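Local coordinates for thymocyte nuclear protein 1 (Leishmania major, PDB 2AR1) that is of uncharacterised function but is built around an EVE domain of the PUA clan, and so probably binds nucleic acid, perhaps recognising modified bases, at residues A[50-55]-A[149-154]; A[55-60]-A[111-116]; A[27-32]-A[69-74]; A[64-69]-A[78-83]. All blocks are in the same frame, centred on the assembly; numbering follows the deposited sequence.

Interaction 1. Residues A[50-55]-A[149-154]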
loop_
_atom_site.group_PDB
_atom_site.type_symbol
_atom_site.label_atom_id
_atom_site.label_comp_id
_atom_site.label_asym_id
_atom_site.label_seq_id
_atom_site.Cartn_x
_atom_site.Cartn_y
_atom_site.Cartn_z
ATOM N N TYR A 50 -10.844 8.639 -3.258
ATOM C CA TYR A 50 -11.783 8.305 -2.210
ATOM C C TYR A 50 -12.033 6.777 -2.003
ATOM O O TYR A 50 -12.273 6.289 -0.894
ATOM C CB TYR A 50 -13.151 8.955 -2.560
ATOM C CG TYR A 50 -13.138 10.473 -2.636
ATOM C CD1 TYR A 50 -12.954 11.240 -1.509
ATOM C CD2 TYR A 50 -13.356 11.154 -3.895
ATOM C CE1 TYR A 50 -12.942 12.613 -1.567
ATOM C CE2 TYR A 50 -13.318 12.551 -3.971
ATOM C CZ TYR A 50 -13.121 13.277 -2.791
ATOM O OH TYR A 50 -13.102 14.654 -2.851
ATOM N N ALA A 51 -12.043 6.033 -3.089
ATOM C CA ALA A 51 -12.109 4.567 -3.029
ATOM C C ALA A 51 -10.937 4.041 -2.250
ATOM O O ALA A 51 -11.126 3.204 -1.357
ATOM C CB ALA A 51 -12.122 3.956 -4.438
ATOM N N ALA A 52 -9.725 4.548 -2.518
ATOM C CA ALA A 52 -8.548 4.116 -1.750
ATOM C C ALA A 52 -8.648 4.476 -0.263
ATOM O O ALA A 52 -8.238 3.712 0.653
ATOM C CB ALA A 52 -7.363 4.739 -2.341
ATOM N N ARG A 53 -9.102 5.690 -0.014
ATOM C CA ARG A 53 -9.384 6.150 1.333
ATOM C C ARG A 53 -10.332 5.183 2.086
ATOM O O ARG A 53 -10.162 4.892 3.285
ATOM C CB ARG A 53 -9.983 7.562 1.275
ATOM C CG ARG A 53 -10.301 8.104 2.687
ATOM C CD ARG A 53 -11.358 9.083 2.787
ATOM N NE ARG A 53 -12.656 8.444 2.752
ATOM C CZ ARG A 53 -13.793 8.981 3.190
ATOM N NH1 ARG A 53 -13.842 10.188 3.733
ATOM N NH2 ARG A 53 -14.904 8.304 3.049
ATOM N N ASN A 54 -11.391 4.759 1.381
ATOM C CA ASN A 54 -12.375 3.856 1.955
ATOM C C ASN A 54 -11.780 2.476 2.230
ATOM O O ASN A 54 -12.070 1.867 3.285
ATOM C CB ASN A 54 -13.577 3.807 1.023
ATOM C CG ASN A 54 -14.475 4.989 1.229
ATOM O OD1 ASN A 54 -14.278 5.716 2.198
ATOM N ND2 ASN A 54 -15.465 5.200 0.353
ATOM N N ASN A 55 -10.930 2.000 1.326
ATOM C CA ASN A 55 -10.101 0.784 1.584
ATOM C C ASN A 55 -9.248 0.933 2.876
ATOM O O ASN A 55 -9.291 0.068 3.792
ATOM C CB ASN A 55 -9.311 0.354 0.360
ATOM C CG ASN A 55 -10.180 -0.289 -0.721
ATOM O OD1 ASN A 55 -11.349 -0.706 -0.413
ATOM N ND2 ASN A 55 -9.725 -0.262 -1.983
ATOM N N LEU A 149 -6.514 3.435 -8.035
ATOM C CA LEU A 149 -6.781 2.841 -6.755
ATOM C C LEU A 149 -5.458 2.547 -6.127
ATOM O O LEU A 149 -4.855 1.513 -6.415
ATOM C CB LEU A 149 -7.609 1.570 -6.942
ATOM C CG LEU A 149 -8.158 0.985 -5.645
ATOM C CD1 LEU A 149 -9.139 1.970 -4.934
ATOM C CD2 LEU A 149 -8.826 -0.334 -5.968
ATOM N N SER A 150 -5.018 3.423 -5.235
ATOM C CA SER A 150 -3.656 3.298 -4.640
ATOM C C SER A 150 -3.627 2.451 -3.397
ATOM O O SER A 150 -2.544 2.147 -2.870
ATOM C CB SER A 150 -3.099 4.653 -4.268
ATOM O OG SER A 150 -4.019 5.393 -3.550
ATOM N N VAL A 151 -4.800 2.075 -2.912
ATOM C CA VAL A 151 -4.941 1.163 -1.777
ATOM C C VAL A 151 -5.950 0.091 -2.212
ATOM O O VAL A 151 -7.125 0.430 -2.426
ATOM C CB VAL A 151 -5.388 1.862 -0.504
ATOM C CG1 VAL A 151 -5.574 0.849 0.581
ATOM C CG2 VAL A 151 -4.410 2.903 -0.016
ATOM N N GLN A 152 -5.523 -1.148 -2.407
ATOM C CA GLN A 152 -6.302 -2.209 -3.030
ATOM C C GLN A 152 -6.443 -3.458 -2.168
ATOM O O GLN A 152 -5.468 -3.876 -1.509
ATOM C CB GLN A 152 -5.689 -2.597 -4.387
ATOM C CG GLN A 152 -5.132 -1.447 -5.193
ATOM C CD GLN A 152 -4.382 -1.937 -6.392
ATOM O OE1 GLN A 152 -4.005 -3.135 -6.452
ATOM N NE2 GLN A 152 -4.113 -1.028 -7.339
ATOM N N PRO A 153 -7.630 -4.101 -2.195
ATOM C CA PRO A 153 -7.689 -5.426 -1.578
ATOM C C PRO A 153 -6.970 -6.451 -2.430
ATOM O O PRO A 153 -6.906 -6.323 -3.682
ATOM C CB PRO A 153 -9.187 -5.732 -1.542
ATOM C CG PRO A 153 -9.684 -5.041 -2.707
ATOM C CD PRO A 153 -8.906 -3.773 -2.884
ATOM N N VAL A 154 -6.312 -7.367 -1.691
ATOM C CA VAL A 154 -5.641 -8.513 -2.198
ATOM C C VAL A 154 -6.303 -9.791 -1.617
ATOM O O VAL A 154 -6.558 -9.906 -0.448
ATOM C CB VAL A 154 -4.111 -8.435 -1.836
ATOM C CG1 VAL A 154 -3.337 -9.675 -2.317
ATOM C CG2 VAL A 154 -3.498 -7.189 -2.507
#
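Asn55 ND2 donates to the backbone carbonyl Val151 O at 2.7 Å, in an almost straight bond (172° at the hydrogen) that ties helix 50-58 to strand 151-154, an outermost strand of the mixed sheet in this EVE domain. The acceptor lies close to the plane of the Asn55 amide, while the amide nitrogen approaches tilted 25° from the plane of the Val151 carbonyl. With CG anti to its own carbonyl carbon (chi1 -73°), the Asn55 side chain reaches the strand, where Pro153 CD meets ND2 obliquely at 3.7 Å. Further back in the helix Ala52 does the packing, and its small side chain lets Ala52 CA approach Val151 CA to 4.7 Å. Ala52 CB meets Ser150 OG at 3.6 Å and also touches Val151 CB. Val151 in turn rests on the helix backbone, its CB 3.6 Å from Ala52 O, and its CG1 branch extends to Asn55 CB. Segment 149-154 pairs with strand 21-26, through Ser150 with Lys25 and Gln152 with Leu23. Gln152 points away from the helix and folds back on its own segment, NE2 donating to Leu149 O at 2.8 Å. Leu149 touches the helix mainly through CD1, which sits 3.6 Å from Ala51 CB and just as near to Ala52 N.

Interaction 2. Residues A[55-60]-A[111-116]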
loop_
_atom_site.group_PDB
_atom_site.type_symbol
_atom_site.label_atom_id
_atom_site.label_comp_id
_atom_site.label_asym_id
_atom_site.label_seq_id
_atom_site.Cartn_x
_atom_site.Cartn_y
_atom_site.Cartn_z
ATOM N N ASN A 55 -10.930 2.000 1.326
ATOM C CA ASN A 55 -10.101 0.784 1.584
ATOM C C ASN A 55 -9.248 0.933 2.876
ATOM O O ASN A 55 -9.291 0.068 3.792
ATOM C CB ASN A 55 -9.311 0.354 0.360
ATOM C CG ASN A 55 -10.180 -0.289 -0.721
ATOM O OD1 ASN A 55 -11.349 -0.706 -0.413
ATOM N ND2 ASN A 55 -9.725 -0.262 -1.983
ATOM N N MET A 56 -8.637 2.096 3.084
ATOM C CA MET A 56 -7.922 2.301 4.343
ATOM C C MET A 56 -8.810 2.290 5.575
ATOM O O MET A 56 -8.407 1.764 6.581
ATOM C CB MET A 56 -7.064 3.559 4.321
ATOM C CG MET A 56 -5.824 3.390 3.495
ATOM S SD MET A 56 -4.584 4.650 3.861
ATOM C CE MET A 56 -5.404 5.992 3.017
ATOM N N ARG A 57 -10.019 2.823 5.459
ATOM C CA ARG A 57 -11.007 2.755 6.565
ATOM C C ARG A 57 -11.443 1.310 6.821
ATOM O O ARG A 57 -11.892 1.000 7.890
ATOM C CB ARG A 57 -12.255 3.628 6.288
ATOM C CG ARG A 57 -11.899 5.128 6.238
ATOM C CD ARG A 57 -13.080 5.978 5.636
ATOM N NE ARG A 57 -14.271 5.727 6.408
ATOM C CZ ARG A 57 -15.426 5.240 5.949
ATOM N NH1 ARG A 57 -15.629 4.937 4.678
ATOM N NH2 ARG A 57 -16.401 5.031 6.811
ATOM N N ALA A 58 -11.309 0.454 5.815
ATOM C CA ALA A 58 -11.654 -0.972 5.964
ATOM C C ALA A 58 -10.485 -1.842 6.520
ATOM O O ALA A 58 -10.672 -3.026 6.746
ATOM C CB ALA A 58 -12.013 -1.499 4.630
ATOM N N MET A 59 -9.294 -1.277 6.649
ATOM C CA MET A 59 -8.150 -2.043 7.086
ATOM C C MET A 59 -8.275 -2.203 8.571
ATOM O O MET A 59 -8.827 -1.342 9.221
ATOM C CB MET A 59 -6.871 -1.332 6.804
ATOM C CG MET A 59 -6.534 -1.280 5.359
ATOM S SD MET A 59 -5.144 -0.263 4.972
ATOM C CE MET A 59 -5.166 -0.526 3.279
ATOM N N SER A 60 -7.740 -3.321 9.075
ATOM C CA SER A 60 -7.630 -3.626 10.502
ATOM C C SER A 60 -6.207 -3.838 10.946
ATOM O O SER A 60 -5.373 -4.302 10.190
ATOM C CB SER A 60 -8.353 -4.926 10.830
ATOM O OG SER A 60 -9.785 -4.792 10.722
ATOM N N PRO A 111 -11.782 15.016 4.868
ATOM C CA PRO A 111 -12.274 13.756 4.370
ATOM C C PRO A 111 -11.196 12.674 4.323
ATOM O O PRO A 111 -11.502 11.489 4.293
ATOM C CB PRO A 111 -12.763 14.101 2.979
ATOM C CG PRO A 111 -12.101 15.364 2.585
ATOM C CD PRO A 111 -11.575 16.017 3.813
ATOM N N TRP A 112 -9.934 13.103 4.361
ATOM C CA TRP A 112 -8.822 12.188 4.135
ATOM C C TRP A 112 -8.424 11.471 5.424
ATOM O O TRP A 112 -8.361 12.067 6.529
ATOM C CB TRP A 112 -7.667 12.918 3.447
ATOM C CG TRP A 112 -8.112 13.562 2.190
ATOM C CD1 TRP A 112 -8.148 14.878 1.944
ATOM C CD2 TRP A 112 -8.657 12.910 1.029
ATOM N NE1 TRP A 112 -8.666 15.113 0.671
ATOM C CE2 TRP A 112 -8.930 13.916 0.077
ATOM C CE3 TRP A 112 -8.840 11.575 0.663
ATOM C CZ2 TRP A 112 -9.447 13.637 -1.223
ATOM C CZ3 TRP A 112 -9.377 11.297 -0.611
ATOM C CH2 TRP A 112 -9.665 12.333 -1.536
ATOM N N LYS A 113 -8.206 10.170 5.278
ATOM C CA LYS A 113 -7.915 9.276 6.405
ATOM C C LYS A 113 -6.702 8.426 6.089
ATOM O O LYS A 113 -6.385 8.186 4.896
ATOM C CB LYS A 113 -9.110 8.364 6.706
ATOM C CG LYS A 113 -10.379 9.068 6.876
ATOM C CD LYS A 113 -10.398 9.959 8.086
ATOM C CE LYS A 113 -11.810 10.470 8.242
ATOM N NZ LYS A 113 -11.893 11.930 8.545
ATOM N N MET A 114 -6.001 7.962 7.129
ATOM C CA MET A 114 -4.855 7.122 6.878
ATOM C C MET A 114 -4.602 6.196 8.060
ATOM O O MET A 114 -4.864 6.540 9.203
ATOM C CB MET A 114 -3.625 7.965 6.647
ATOM C CG MET A 114 -3.178 8.744 7.820
ATOM S SD MET A 114 -1.952 9.985 7.488
ATOM C CE MET A 114 -1.667 10.681 9.113
ATOM N N VAL A 115 -4.063 5.031 7.717
ATOM C CA VAL A 115 -3.523 4.081 8.691
ATOM C C VAL A 115 -2.041 4.305 8.912
ATOM O O VAL A 115 -1.417 5.122 8.226
ATOM C CB VAL A 115 -3.772 2.615 8.304
ATOM C CG1 VAL A 115 -5.292 2.358 8.112
ATOM C CG2 VAL A 115 -3.093 2.271 6.977
ATOM N N ASP A 116 -1.543 3.680 9.986
ATOM C CA ASP A 116 -0.064 3.509 10.192
ATOM C C ASP A 116 0.315 2.121 9.790
ATOM O O ASP A 116 -0.408 1.185 10.027
ATOM C CB ASP A 116 0.332 3.708 11.642
ATOM C CG ASP A 116 0.328 5.176 12.087
ATOM O OD1 ASP A 116 0.073 6.083 11.238
ATOM O OD2 ASP A 116 0.598 5.397 13.294
#
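The end of helix 50-58 lies over the start of the long sheet strand 113-128 in the EVE domain, and Met56, Met59 and Val115 form the greasy joint between them. No hydrogen bond crosses here. Met56 projects at the strand with its chain bent at the thioether (chi3 -74°), which lays the terminal methyl along the strand backbone. Met56 CE comes 3.1 Å from Lys113 O, a close methyl-to-carbonyl approach, and the sulfur SD lies 3.9 Å from Met114 CA. The same sulfur is next to Val115 N, a buried amide with no polar partner in the model. Val115 points back at the helix and splits its two methyls: CG1 touches the carbonyl Met56 O at 3.5 Å, an oxygen that also accepts the backbone bond from Met59 N. The other methyl, CG2, meets both sulfurs, Met59 SD at 3.8 Å and Met56 SD a little farther off. Met59 runs extended beyond CG and crosses Val115 at about a right angle; its flanks also touch Trp22 and Leu24 of strand 21-26. Toward the surface the contact thins to aliphatic stems. Lys113 sends its NZ to Asp89 in a salt bridge and Arg57 turns NH1 to Asn54; the two chains meet through Arg57 CG and Lys113 CG, 4.3 Å apart.

Interaction 3. Residues A[27-32]-A[69-74]; sequences EPHKFS and HSNTKE
Glu27 lies against Ser70 and crosses Asn71 at a slant where two loops of the EVE domain meet, one leaving strand 21-26 and the other its parallel neighbour 64-69. Its CB and then its CG rest on the carbonyl Ser70 O, the CG at 3.6 Å, and CG also touches Ser70 OG and Asn71 CB. The chain continues extended (chi2 180°), which carries the carboxylate out over Asn71, with OE2 3.4 Å from Asn71 CB. Carboxylate and amide are stacked, their planes only 20° apart. OE1 has a long salt bridge to Lys30 NZ, whose other partner is Glu99. Behind this, Glu27 CA points its hydrogen at Ser70 O, a CA-H...O contact of 3.4 Å. Pro28 packs its ring onto the opposite loop. Its CD meets Ser70 O at 3.3 Å, its CG meets Thr72 OG1 and CB, and its CB sits over the centre of the His69 ring in a CH-pi contact, 3.7 Å from the centroid. The far end of that ring touches Ser32, the N-cap of helix 33-39, and His69 NE2 takes the backbone N-H of Ile33 in the helix's first turn. At the outer rim a water spans the gap, bonded to His29 ND1 at 2.7 Å and donating to Asn71 O at 2.9 Å.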
loop_
_atom_site.group_PDB
_atom_site.type_symbol
_atom_site.label_atom_id
_atom_site.label_comp_id
_atom_site.label_asym_id
_atom_site.label_seq_id
_atom_site.Cartn_x
_atom_site.Cartn_y
_atom_site.Cartn_z
ATOM N N GLU A 27 5.343 5.847 -4.828
ATOM C CA GLU A 27 6.378 6.111 -5.850
ATOM C C GLU A 27 7.730 6.136 -5.127
ATOM O O GLU A 27 7.924 6.954 -4.208
ATOM C CB GLU A 27 6.127 7.389 -6.572
ATOM C CG GLU A 27 4.746 7.331 -7.369
ATOM C CD GLU A 27 4.412 8.602 -8.140
ATOM O OE1 GLU A 27 5.188 9.576 -8.116
ATOM O OE2 GLU A 27 3.337 8.604 -8.785
ATOM N N PRO A 28 8.646 5.229 -5.500
ATOM C CA PRO A 28 9.845 5.136 -4.641
ATOM C C PRO A 28 10.801 6.320 -4.562
ATOM O O PRO A 28 11.624 6.367 -3.673
ATOM C CB PRO A 28 10.640 3.954 -5.228
ATOM C CG PRO A 28 10.133 3.759 -6.557
ATOM C CD PRO A 28 8.702 4.251 -6.592
ATOM N N HIS A 29 10.730 7.259 -5.475
ATOM C CA HIS A 29 11.556 8.450 -5.375
ATOM C C HIS A 29 10.986 9.412 -4.318
ATOM O O HIS A 29 11.653 10.343 -3.883
ATOM C CB HIS A 29 11.681 9.143 -6.726
ATOM C CG HIS A 29 10.426 9.825 -7.162
ATOM N ND1 HIS A 29 9.260 9.140 -7.384
ATOM C CD2 HIS A 29 10.170 11.124 -7.438
ATOM C CE1 HIS A 29 8.336 9.994 -7.785
ATOM N NE2 HIS A 29 8.856 11.203 -7.812
ATOM N N LYS A 30 9.758 9.155 -3.892
ATOM C CA LYS A 30 9.094 9.897 -2.816
ATOM C C LYS A 30 9.178 9.119 -1.537
ATOM O O LYS A 30 9.623 9.659 -0.524
ATOM C CB LYS A 30 7.615 10.138 -3.138
ATOM C CG LYS A 30 7.348 11.271 -4.109
ATOM C CD LYS A 30 5.870 11.408 -4.409
ATOM C CE LYS A 30 5.648 12.195 -5.679
ATOM N NZ LYS A 30 4.147 12.414 -5.930
ATOM N N PHE A 31 8.770 7.850 -1.582
ATOM C CA PHE A 31 8.779 7.017 -0.395
ATOM C C PHE A 31 8.839 5.567 -0.816
ATOM O O PHE A 31 7.896 5.028 -1.409
ATOM C CB PHE A 31 7.530 7.330 0.427
ATOM C CG PHE A 31 7.461 6.633 1.770
ATOM C CD1 PHE A 31 8.037 7.210 2.888
ATOM C CD2 PHE A 31 6.835 5.424 1.908
ATOM C CE1 PHE A 31 7.999 6.589 4.115
ATOM C CE2 PHE A 31 6.740 4.814 3.161
ATOM C CZ PHE A 31 7.351 5.390 4.259
ATOM N N SER A 32 9.992 4.946 -0.557
ATOM C CA SER A 32 10.221 3.578 -0.955
ATOM C C SER A 32 10.126 2.617 0.203
ATOM O O SER A 32 10.049 3.000 1.369
ATOM C CB SER A 32 11.594 3.477 -1.591
ATOM O OG SER A 32 12.592 3.575 -0.581
ATOM N N HIS A 69 5.988 -0.509 -5.541
ATOM C CA HIS A 69 6.564 0.656 -6.183
ATOM C C HIS A 69 5.926 0.947 -7.535
ATOM O O HIS A 69 5.951 0.096 -8.448
ATOM C CB HIS A 69 8.075 0.444 -6.407
ATOM C CG HIS A 69 8.869 0.487 -5.158
ATOM N ND1 HIS A 69 10.231 0.220 -5.157
ATOM C CD2 HIS A 69 8.546 0.782 -3.879
ATOM C CE1 HIS A 69 10.695 0.373 -3.936
ATOM N NE2 HIS A 69 9.713 0.734 -3.142
ATOM N N SER A 70 5.339 2.149 -7.644
ATOM C CA SER A 70 4.686 2.620 -8.836
ATOM C C SER A 70 5.427 3.764 -9.485
ATOM O O SER A 70 6.291 4.407 -8.833
ATOM C CB SER A 70 3.231 3.057 -8.505
ATOM O OG SER A 70 3.217 4.012 -7.450
ATOM N N ASN A 71 5.140 3.977 -10.781
ATOM C CA ASN A 71 5.596 5.165 -11.481
ATOM C C ASN A 71 7.132 5.238 -11.390
ATOM O O ASN A 71 7.740 6.232 -10.956
ATOM C CB ASN A 71 4.920 6.404 -10.871
ATOM C CG ASN A 71 5.154 7.673 -11.699
ATOM O OD1 ASN A 71 4.508 7.892 -12.720
ATOM N ND2 ASN A 71 6.107 8.511 -11.251
ATOM N N THR A 72 7.759 4.153 -11.815
ATOM C CA THR A 72 9.207 4.023 -11.716
ATOM C C THR A 72 9.706 3.079 -12.799
ATOM O O THR A 72 8.892 2.403 -13.419
ATOM C CB THR A 72 9.618 3.544 -10.248
ATOM O OG1 THR A 72 11.035 3.582 -10.092
ATOM C CG2 THR A 72 9.103 2.127 -9.911
ATOM N N LYS A 73 11.027 2.982 -12.971
ATOM C CA LYS A 73 11.634 2.076 -13.935
ATOM C C LYS A 73 11.304 0.606 -13.726
ATOM O O LYS A 73 11.172 -0.136 -14.683
ATOM C CB LYS A 73 13.170 2.241 -13.915
ATOM C CG LYS A 73 13.910 1.603 -15.120
ATOM C CD LYS A 73 15.368 1.986 -15.035
ATOM C CE LYS A 73 16.088 1.350 -13.843
ATOM N NZ LYS A 73 17.573 1.345 -14.066
ATOM N N GLU A 74 11.241 0.166 -12.475
ATOM C CA GLU A 74 11.004 -1.234 -12.172
ATOM C C GLU A 74 9.785 -1.323 -11.239
ATOM O O GLU A 74 9.924 -1.506 -10.019
ATOM C CB GLU A 74 12.253 -1.910 -11.563
ATOM C CG GLU A 74 13.403 -2.183 -12.504
ATOM C CD GLU A 74 13.067 -3.075 -13.711
ATOM O OE1 GLU A 74 12.291 -4.053 -13.560
ATOM O OE2 GLU A 74 13.588 -2.773 -14.819
HETATM O O HOH W 1 9.394 6.688 -8.557
#

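Interaction 4. Residues A[64-69]-A[78-83]; sequences KVLFYH and AGLAEV
Val65 and Ala81 pair through two backbone bonds, Ala81 N donating to Val65 O at 2.8 Å and Val65 N to Ala81 O at 2.9 Å. Packing is tight here: their side chains share one face of the sheet, CB to CB at 3.9 Å, and the Val65 side chain crosses that of Val83 at about a right angle, CG2 to CG2. On the other face Leu66 and Leu80 lie side by side, pointing the same way, with their CD2 methyls 3.6 Å apart; Leu66 packs there on Tyr159 and Ile162 of helix 156-169. This is the buried middle of an antiparallel beta hairpin, strands 64-69 and 76-89, at the centre of the EVE-domain sheet. Toward the hairpin's turn Phe67 N bonds to Gly79 O, but Phe67 O is met by Ala78 N at 2.7 Å, and Gly79 N is left buried without a partner. Ala78 CB lies over the centre of the His69 ring, on the face opposite Pro28, 3.5 Å from the centroid. The open end is looser, and both its side chains are partly exposed. Lys64 bends at chi2 (-55°), curls toward Glu82 and forms a salt bridge, NZ to Glu82 OE1 at 3.5 Å. A water fills in beside it, accepting from Lys64 NZ and donating to Ala81 O.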
loop_
_atom_site.group_PDB
_atom_site.type_symbol
_atom_site.label_atom_id
_atom_site.label_comp_id
_atom_site.label_asym_id
_atom_site.label_seq_id
_atom_site.Cartn_x
_atom_site.Cartn_y
_atom_site.Cartn_z
ATOM N N LYS A 64 -2.123 -7.531 6.410
ATOM C CA LYS A 64 -0.824 -7.690 5.703
ATOM C C LYS A 64 -0.861 -6.765 4.526
ATOM O O LYS A 64 -1.910 -6.581 3.906
ATOM C CB LYS A 64 -0.617 -9.161 5.323
ATOM C CG LYS A 64 -0.466 -10.144 6.426
ATOM C CD LYS A 64 0.654 -9.724 7.344
ATOM C CE LYS A 64 1.471 -10.839 7.957
ATOM N NZ LYS A 64 2.852 -10.296 8.206
ATOM N N VAL A 65 0.300 -6.240 4.117
ATOM C CA VAL A 65 0.400 -5.257 3.069
ATOM C C VAL A 65 1.562 -5.573 2.113
ATOM O O VAL A 65 2.701 -5.731 2.575
ATOM C CB VAL A 65 0.649 -3.874 3.695
ATOM C CG1 VAL A 65 1.048 -2.895 2.642
ATOM C CG2 VAL A 65 -0.547 -3.375 4.365
ATOM N N LEU A 66 1.269 -5.664 0.827
ATOM C CA LEU A 66 2.277 -5.647 -0.315
ATOM C C LEU A 66 2.645 -4.220 -0.539
ATOM O O LEU A 66 1.799 -3.384 -0.838
ATOM C CB LEU A 66 1.724 -6.303 -1.559
ATOM C CG LEU A 66 1.239 -7.725 -1.382
ATOM C CD1 LEU A 66 0.450 -8.249 -2.552
ATOM C CD2 LEU A 66 2.375 -8.636 -1.009
ATOM N N PHE A 67 3.966 -3.944 -0.433
ATOM C CA PHE A 67 4.479 -2.615 -0.674
ATOM C C PHE A 67 4.834 -2.565 -2.189
ATOM O O PHE A 67 5.784 -3.209 -2.629
ATOM C CB PHE A 67 5.707 -2.360 0.175
ATOM C CG PHE A 67 6.069 -0.911 0.286
ATOM C CD1 PHE A 67 6.635 -0.237 -0.732
ATOM C CD2 PHE A 67 5.858 -0.242 1.499
ATOM C CE1 PHE A 67 6.954 1.139 -0.619
ATOM C CE2 PHE A 67 6.231 1.124 1.669
ATOM C CZ PHE A 67 6.746 1.820 0.602
ATOM N N TYR A 68 4.127 -1.767 -2.940
ATOM C CA TYR A 68 4.255 -1.748 -4.387
ATOM C C TYR A 68 4.836 -0.442 -4.824
ATOM O O TYR A 68 4.263 0.596 -4.553
ATOM C CB TYR A 68 2.880 -1.959 -5.063
ATOM C CG TYR A 68 2.895 -2.044 -6.576
ATOM C CD1 TYR A 68 2.853 -0.903 -7.333
ATOM C CD2 TYR A 68 2.984 -3.266 -7.225
ATOM C CE1 TYR A 68 2.821 -0.955 -8.722
ATOM C CE2 TYR A 68 2.997 -3.333 -8.614
ATOM C CZ TYR A 68 2.963 -2.173 -9.359
ATOM O OH TYR A 68 2.986 -2.284 -10.728
ATOM N N HIS A 69 5.988 -0.509 -5.541
ATOM C CA HIS A 69 6.564 0.656 -6.183
ATOM C C HIS A 69 5.926 0.947 -7.535
ATOM O O HIS A 69 5.951 0.096 -8.448
ATOM C CB HIS A 69 8.075 0.444 -6.407
ATOM C CG HIS A 69 8.869 0.487 -5.158
ATOM N ND1 HIS A 69 10.231 0.220 -5.157
ATOM C CD2 HIS A 69 8.546 0.782 -3.879
ATOM C CE1 HIS A 69 10.695 0.373 -3.936
ATOM N NE2 HIS A 69 9.713 0.734 -3.142
ATOM N N ALA A 78 7.882 -4.495 -3.827
ATOM C CA ALA A 78 9.232 -4.262 -3.197
ATOM C C ALA A 78 9.473 -4.879 -1.811
ATOM O O ALA A 78 10.608 -5.036 -1.348
ATOM C CB ALA A 78 9.384 -2.802 -3.057
ATOM N N GLY A 79 8.407 -5.254 -1.184
ATOM C CA GLY A 79 8.455 -5.742 0.230
ATOM C C GLY A 79 7.110 -5.848 0.840
ATOM O O GLY A 79 6.092 -5.830 0.177
ATOM N N LEU A 80 7.121 -5.909 2.129
ATOM C CA LEU A 80 5.972 -6.216 2.926
ATOM C C LEU A 80 5.887 -5.255 4.109
ATOM O O LEU A 80 6.899 -4.845 4.698
ATOM C CB LEU A 80 6.073 -7.663 3.477
ATOM C CG LEU A 80 6.135 -8.810 2.460
ATOM C CD1 LEU A 80 6.075 -10.094 3.177
ATOM C CD2 LEU A 80 4.892 -8.716 1.534
ATOM N N ALA A 81 4.637 -4.897 4.428
ATOM C CA ALA A 81 4.338 -4.144 5.616
ATOM C C ALA A 81 3.141 -4.775 6.365
ATOM O O ALA A 81 2.552 -5.786 5.938
ATOM C CB ALA A 81 4.043 -2.697 5.287
ATOM N N GLU A 82 2.794 -4.135 7.449
ATOM C CA GLU A 82 1.678 -4.627 8.312
ATOM C C GLU A 82 0.948 -3.443 8.911
ATOM O O GLU A 82 1.550 -2.469 9.232
ATOM C CB GLU A 82 2.175 -5.573 9.359
ATOM C CG GLU A 82 1.131 -6.029 10.276
ATOM C CD GLU A 82 1.632 -7.124 11.232
ATOM O OE1 GLU A 82 2.484 -7.913 10.783
ATOM O OE2 GLU A 82 1.137 -7.224 12.409
ATOM N N VAL A 83 -0.388 -3.460 8.907
ATOM C CA VAL A 83 -1.105 -2.349 9.492
ATOM C C VAL A 83 -0.919 -2.351 11.036
ATOM O O VAL A 83 -1.145 -3.378 11.738
ATOM C CB VAL A 83 -2.624 -2.434 9.113
ATOM C CG1 VAL A 83 -3.459 -1.386 9.860
ATOM C CG2 VAL A 83 -2.752 -2.314 7.583
HETATM O O HOH W 2 2.948 -8.695 5.582
#

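In the fold
Interaction 4 lies nearest the centre of the chain and is held by strand pairing backed by buried aliphatic groups. Interactions 1 and 2 use successive parts of one helix, 50-58, against two well-separated strands of the same sheet: one is pinned by a side-chain amide, the other is apolar and rich in sulfur. Asn55 belongs to both ranges, and Val151 CG2 of the first packs on Met56 CG of the second at 3.8 Å. Interaction 3 is the more exposed loop contact, mixing proline packing with a stacked carboxylate and amide and a water bridge, about 21 Å from interaction 2 between centres. It meets interaction 4 at His69, a residue they share, and where Phe31 packs against Phe67.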